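Local structure of probable zinc protease PqqL (Escherichia coli, 6OFT) at residues 359-373 with 398-412. The protein is probably a zinc-dependent metallopeptidase of the M16 family that cleaves peptide chains in the periplasm. Sequence-based numbering, arbitrary orientation.
Sequences KSTRLTWLKNAVDQQ and PEETYQLSKRLWQQI. With PO4 (phosphate ion), chain D.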
# COMPACT_ATOMS: atom_id res chain seq x y z
N LYS A 359 -20.71 9.69 9.03
CA LYS A 359 -21.34 8.37 9.09
C LYS A 359 -22.41 8.17 8.01
O LYS A 359 -22.30 7.21 7.23
CB LYS A 359 -21.92 8.12 10.49
CG LYS A 359 -20.86 7.92 11.57
CD LYS A 359 -21.55 7.70 12.89
CE LYS A 359 -20.57 7.45 14.00
NZ LYS A 359 -21.30 7.19 15.27
N SER A 360 -23.42 9.06 7.94
CA SER A 360 -24.51 8.97 6.95
C SER A 360 -24.04 8.99 5.49
O SER A 360 -24.60 8.24 4.68
CB SER A 360 -25.56 10.05 7.18
OG SER A 360 -25.10 11.35 6.85
N THR A 361 -23.03 9.81 5.14
CA THR A 361 -22.52 9.88 3.75
C THR A 361 -21.68 8.64 3.38
O THR A 361 -21.67 8.24 2.21
CB THR A 361 -21.74 11.18 3.48
OG1 THR A 361 -20.67 11.29 4.41
CG2 THR A 361 -22.63 12.41 3.53
N ARG A 362 -20.97 8.06 4.38
CA ARG A 362 -20.18 6.84 4.20
C ARG A 362 -21.13 5.65 4.07
O ARG A 362 -20.93 4.84 3.18
CB ARG A 362 -19.19 6.64 5.36
CG ARG A 362 -17.91 7.43 5.20
CD ARG A 362 -17.17 7.55 6.52
NE ARG A 362 -16.40 6.35 6.82
CZ ARG A 362 -15.09 6.32 7.05
NH1 ARG A 362 -14.38 7.44 7.03
NH2 ARG A 362 -14.49 5.17 7.31
N LEU A 363 -22.18 5.59 4.91
CA LEU A 363 -23.18 4.52 4.82
C LEU A 363 -23.95 4.56 3.50
O LEU A 363 -24.27 3.50 2.97
CB LEU A 363 -24.15 4.54 6.01
CG LEU A 363 -23.58 4.14 7.38
CD1 LEU A 363 -24.56 4.48 8.49
CD2 LEU A 363 -23.18 2.65 7.42
N THR A 364 -24.24 5.78 2.98
CA THR A 364 -24.93 5.95 1.68
C THR A 364 -24.04 5.33 0.58
O THR A 364 -24.55 4.57 -0.26
CB THR A 364 -25.24 7.44 1.41
OG1 THR A 364 -26.08 7.93 2.45
CG2 THR A 364 -25.90 7.67 0.05
N TRP A 365 -22.73 5.63 0.61
CA TRP A 365 -21.73 5.10 -0.32
C TRP A 365 -21.64 3.57 -0.19
O TRP A 365 -21.61 2.87 -1.20
CB TRP A 365 -20.35 5.73 -0.08
CG TRP A 365 -19.37 5.39 -1.16
CD1 TRP A 365 -19.18 6.07 -2.33
CD2 TRP A 365 -18.53 4.22 -1.24
NE1 TRP A 365 -18.26 5.42 -3.12
CE2 TRP A 365 -17.83 4.29 -2.47
CE3 TRP A 365 -18.28 3.14 -0.38
CZ2 TRP A 365 -16.92 3.30 -2.87
CZ3 TRP A 365 -17.38 2.16 -0.78
CH2 TRP A 365 -16.71 2.24 -2.00
N LEU A 366 -21.59 3.08 1.06
CA LEU A 366 -21.48 1.65 1.34
C LEU A 366 -22.68 0.88 0.85
O LEU A 366 -22.50 -0.20 0.26
CB LEU A 366 -21.18 1.37 2.83
CG LEU A 366 -19.79 1.74 3.30
CD1 LEU A 366 -19.67 1.62 4.79
CD2 LEU A 366 -18.70 0.92 2.59
N LYS A 367 -23.89 1.45 1.02
CA LYS A 367 -25.15 0.87 0.55
C LYS A 367 -25.14 0.80 -0.99
O LYS A 367 -25.50 -0.23 -1.55
CB LYS A 367 -26.36 1.68 1.06
CG LYS A 367 -27.70 1.01 0.78
CD LYS A 367 -28.88 1.94 1.05
CE LYS A 367 -30.18 1.38 0.53
NZ LYS A 367 -30.70 0.27 1.38
N ASN A 368 -24.70 1.89 -1.65
CA ASN A 368 -24.62 1.93 -3.11
C ASN A 368 -23.53 0.95 -3.62
O ASN A 368 -23.71 0.37 -4.69
CB ASN A 368 -24.39 3.35 -3.63
CG ASN A 368 -24.50 3.50 -5.13
OD1 ASN A 368 -23.53 3.87 -5.81
ND2 ASN A 368 -25.68 3.21 -5.69
N ALA A 369 -22.45 0.73 -2.83
CA ALA A 369 -21.37 -0.22 -3.17
C ALA A 369 -21.91 -1.65 -3.18
O ALA A 369 -21.45 -2.45 -3.97
CB ALA A 369 -20.20 -0.09 -2.19
N VAL A 370 -22.90 -1.97 -2.32
CA VAL A 370 -23.53 -3.29 -2.32
C VAL A 370 -24.34 -3.45 -3.62
O VAL A 370 -24.20 -4.46 -4.30
CB VAL A 370 -24.41 -3.56 -1.06
CG1 VAL A 370 -25.00 -4.98 -1.09
CG2 VAL A 370 -23.64 -3.33 0.23
N ASP A 371 -25.15 -2.44 -3.96
CA ASP A 371 -26.00 -2.42 -5.15
C ASP A 371 -25.21 -2.51 -6.45
O ASP A 371 -25.65 -3.18 -7.39
CB ASP A 371 -26.89 -1.17 -5.16
CG ASP A 371 -27.88 -1.07 -4.00
OD1 ASP A 371 -28.19 -2.13 -3.38
OD2 ASP A 371 -28.37 0.06 -3.73
N GLN A 372 -24.05 -1.84 -6.50
CA GLN A 372 -23.19 -1.80 -7.69
C GLN A 372 -21.97 -2.74 -7.63
O GLN A 372 -21.04 -2.55 -8.43
CB GLN A 372 -22.73 -0.34 -7.95
CG GLN A 372 -23.89 0.67 -8.08
CD GLN A 372 -23.43 2.08 -8.41
OE1 GLN A 372 -24.16 2.85 -9.05
NE2 GLN A 372 -22.23 2.47 -7.99
N GLN A 373 -21.96 -3.75 -6.73
CA GLN A 373 -20.79 -4.64 -6.58
C GLN A 373 -20.42 -5.44 -7.83
O GLN A 373 -19.23 -5.69 -8.03
CB GLN A 373 -20.89 -5.57 -5.36
CG GLN A 373 -21.89 -6.72 -5.42
CD GLN A 373 -21.63 -7.61 -4.23
OE1 GLN A 373 -21.98 -7.27 -3.11
NE2 GLN A 373 -20.96 -8.75 -4.42
N PRO A 398 -18.91 -6.34 0.20
CA PRO A 398 -19.59 -5.04 0.34
C PRO A 398 -20.75 -5.08 1.36
O PRO A 398 -20.94 -4.12 2.11
CB PRO A 398 -20.12 -4.75 -1.08
CG PRO A 398 -19.19 -5.50 -1.97
CD PRO A 398 -18.88 -6.76 -1.22
N GLU A 399 -21.51 -6.20 1.40
CA GLU A 399 -22.64 -6.39 2.33
C GLU A 399 -22.16 -6.46 3.79
O GLU A 399 -22.72 -5.75 4.63
CB GLU A 399 -23.45 -7.64 1.93
CG GLU A 399 -24.62 -8.00 2.83
CD GLU A 399 -25.75 -7.00 3.03
OE1 GLU A 399 -25.95 -6.11 2.17
OE2 GLU A 399 -26.44 -7.12 4.06
N GLU A 400 -21.10 -7.25 4.09
CA GLU A 400 -20.55 -7.31 5.45
C GLU A 400 -20.00 -5.96 5.88
O GLU A 400 -20.23 -5.55 7.02
CB GLU A 400 -19.46 -8.40 5.57
CG GLU A 400 -18.73 -8.45 6.91
CD GLU A 400 -19.50 -8.84 8.16
OE1 GLU A 400 -18.86 -8.94 9.23
OE2 GLU A 400 -20.73 -9.06 8.09
N THR A 401 -19.28 -5.25 4.97
CA THR A 401 -18.70 -3.92 5.24
C THR A 401 -19.83 -2.96 5.63
O THR A 401 -19.71 -2.26 6.63
CB THR A 401 -17.87 -3.44 4.04
OG1 THR A 401 -16.87 -4.41 3.76
CG2 THR A 401 -17.20 -2.11 4.30
N TYR A 402 -20.92 -2.96 4.87
CA TYR A 402 -22.09 -2.12 5.14
C TYR A 402 -22.76 -2.42 6.50
O TYR A 402 -23.00 -1.49 7.29
CB TYR A 402 -23.09 -2.23 3.97
CG TYR A 402 -24.35 -1.42 4.17
CD1 TYR A 402 -24.30 -0.03 4.32
CD2 TYR A 402 -25.60 -2.03 4.19
CE1 TYR A 402 -25.46 0.72 4.50
CE2 TYR A 402 -26.77 -1.28 4.38
CZ TYR A 402 -26.69 0.09 4.54
OH TYR A 402 -27.83 0.83 4.70
N GLN A 403 -23.09 -3.72 6.77
CA GLN A 403 -23.71 -4.19 8.01
C GLN A 403 -22.81 -3.91 9.24
O GLN A 403 -23.29 -3.38 10.24
CB GLN A 403 -24.04 -5.69 7.93
CG GLN A 403 -25.25 -6.04 7.05
CD GLN A 403 -25.62 -7.52 7.07
OE1 GLN A 403 -26.80 -7.88 6.94
NE2 GLN A 403 -24.65 -8.41 7.22
N LEU A 404 -21.50 -4.23 9.14
CA LEU A 404 -20.52 -3.98 10.21
C LEU A 404 -20.43 -2.51 10.56
O LEU A 404 -20.35 -2.19 11.74
CB LEU A 404 -19.11 -4.46 9.84
CG LEU A 404 -18.71 -5.89 10.13
CD1 LEU A 404 -17.28 -6.13 9.66
CD2 LEU A 404 -18.84 -6.24 11.63
N SER A 405 -20.38 -1.63 9.54
CA SER A 405 -20.30 -0.17 9.71
C SER A 405 -21.55 0.35 10.40
O SER A 405 -21.42 1.07 11.38
CB SER A 405 -20.11 0.53 8.37
OG SER A 405 -18.93 0.08 7.74
N LYS A 406 -22.76 -0.05 9.93
CA LYS A 406 -24.05 0.32 10.51
C LYS A 406 -24.14 -0.04 12.00
O LYS A 406 -24.72 0.71 12.79
CB LYS A 406 -25.20 -0.36 9.76
CG LYS A 406 -25.92 0.53 8.76
CD LYS A 406 -27.40 0.63 9.06
CE LYS A 406 -28.17 1.36 7.98
NZ LYS A 406 -29.61 1.52 8.32
N ARG A 407 -23.57 -1.19 12.38
CA ARG A 407 -23.62 -1.67 13.76
C ARG A 407 -22.43 -1.20 14.63
O ARG A 407 -22.65 -0.73 15.74
CB ARG A 407 -23.74 -3.20 13.78
CG ARG A 407 -23.72 -3.81 15.18
CD ARG A 407 -23.97 -5.30 15.15
NE ARG A 407 -22.93 -6.02 14.41
CZ ARG A 407 -21.86 -6.56 14.97
NH1 ARG A 407 -21.68 -6.48 16.28
NH2 ARG A 407 -20.97 -7.20 14.22
N LEU A 408 -21.19 -1.38 14.18
CA LEU A 408 -20.01 -1.03 14.99
C LEU A 408 -19.74 0.48 15.11
O LEU A 408 -19.19 0.90 16.14
CB LEU A 408 -18.75 -1.77 14.53
CG LEU A 408 -18.80 -3.30 14.65
CD1 LEU A 408 -17.52 -3.92 14.13
CD2 LEU A 408 -19.06 -3.76 16.11
N TRP A 409 -20.12 1.29 14.10
CA TRP A 409 -19.89 2.73 14.16
C TRP A 409 -20.72 3.43 15.25
O TRP A 409 -20.39 4.55 15.60
CB TRP A 409 -20.10 3.43 12.81
CG TRP A 409 -19.09 3.13 11.74
CD1 TRP A 409 -17.90 2.48 11.87
CD2 TRP A 409 -19.17 3.54 10.36
NE1 TRP A 409 -17.24 2.45 10.67
CE2 TRP A 409 -17.99 3.08 9.72
CE3 TRP A 409 -20.12 4.24 9.60
CZ2 TRP A 409 -17.75 3.30 8.36
CZ3 TRP A 409 -19.88 4.45 8.25
CH2 TRP A 409 -18.71 3.98 7.64
N GLN A 410 -21.74 2.75 15.83
CA GLN A 410 -22.52 3.37 16.91
C GLN A 410 -21.70 3.43 18.23
O GLN A 410 -22.03 4.19 19.14
CB GLN A 410 -23.92 2.75 17.07
CG GLN A 410 -23.98 1.29 17.51
CD GLN A 410 -25.23 0.56 17.05
OE1 GLN A 410 -25.63 0.60 15.88
NE2 GLN A 410 -25.85 -0.17 17.96
N GLN A 411 -20.56 2.72 18.26
CA GLN A 411 -19.59 2.77 19.36
C GLN A 411 -18.62 3.96 19.18
O GLN A 411 -17.86 4.28 20.09
CB GLN A 411 -18.80 1.45 19.44
CG GLN A 411 -19.60 0.36 20.13
CD GLN A 411 -18.89 -0.95 20.10
OE1 GLN A 411 -17.90 -1.16 20.79
NE2 GLN A 411 -19.38 -1.86 19.27
N ILE A 412 -18.65 4.61 18.00
CA ILE A 412 -17.80 5.77 17.70
C ILE A 412 -18.57 7.03 18.05
O ILE A 412 -19.63 7.29 17.47
CB ILE A 412 -17.28 5.75 16.24
CG1 ILE A 412 -16.51 4.43 15.97
CG2 ILE A 412 -16.42 7.01 15.92
CD1 ILE A 412 -16.23 4.15 14.52
P PO4 D . -19.52 -10.18 -8.05
O1 PO4 D . -18.27 -9.30 -7.90
O2 PO4 D . -20.65 -9.62 -7.06
O3 PO4 D . -20.08 -10.18 -9.55
O4 PO4 D . -19.12 -11.67 -7.62
O HOH W 1 -20.21 -1.74 1.03
O HOH W 2 -21.75 -8.18 -0.68
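K359 and W409 meet where helix 359-371 runs past the 3-10 turn that follows helix 398-408. The lysine chain, extended beyond CG, carries NZ to two backbone carbonyls: it donates to I412 O at 2.8 Å, in the carbonyl plane, and to W409 O at 2.8 Å from above the plane of that second carbonyl, while I412 N reaches W409 O from the opposite face. A methionine in its place would probably leave I412 O without this donor and W409 O with I412 N alone of the two described, the turn less firmly tied to the helix. The indole of W409 packs against helix 359-371, its CH2 corner 3.4 Å from R362 NE, with the guanidinium turned 76° from the ring plane. L363 CG and L366 CD1 pack obliquely against the same ring, and S405 CB sits over the centre of one face. Y402 is a knob in the hole formed by L363, L366, K367 and V370; with CG anti to its backbone N (chi1 179°), its ring lies alongside K367, whose CB makes an off-centre CH-pi contact. This is an antiparallel helix pair, axes 8.6 Å apart at 155°, in the second of the two alpha/beta M16-type domains of this N-terminal half of the protein, away from the predicted zinc site. At its other end P398, suited to a first helical turn where no backbone N-H is needed for a helical bond, sets its puckered ring against V370 and Q373. A water bridges L366 O and P398 O, and Q373 NE2 donates to a phosphate, probably from the crystallisation liquor, that H25 and R376 also bind. Farther out, helix 271-296 positions the first shell: Q285 and S281 hold the R362 guanidinium, and A278 and M282 pack on W409.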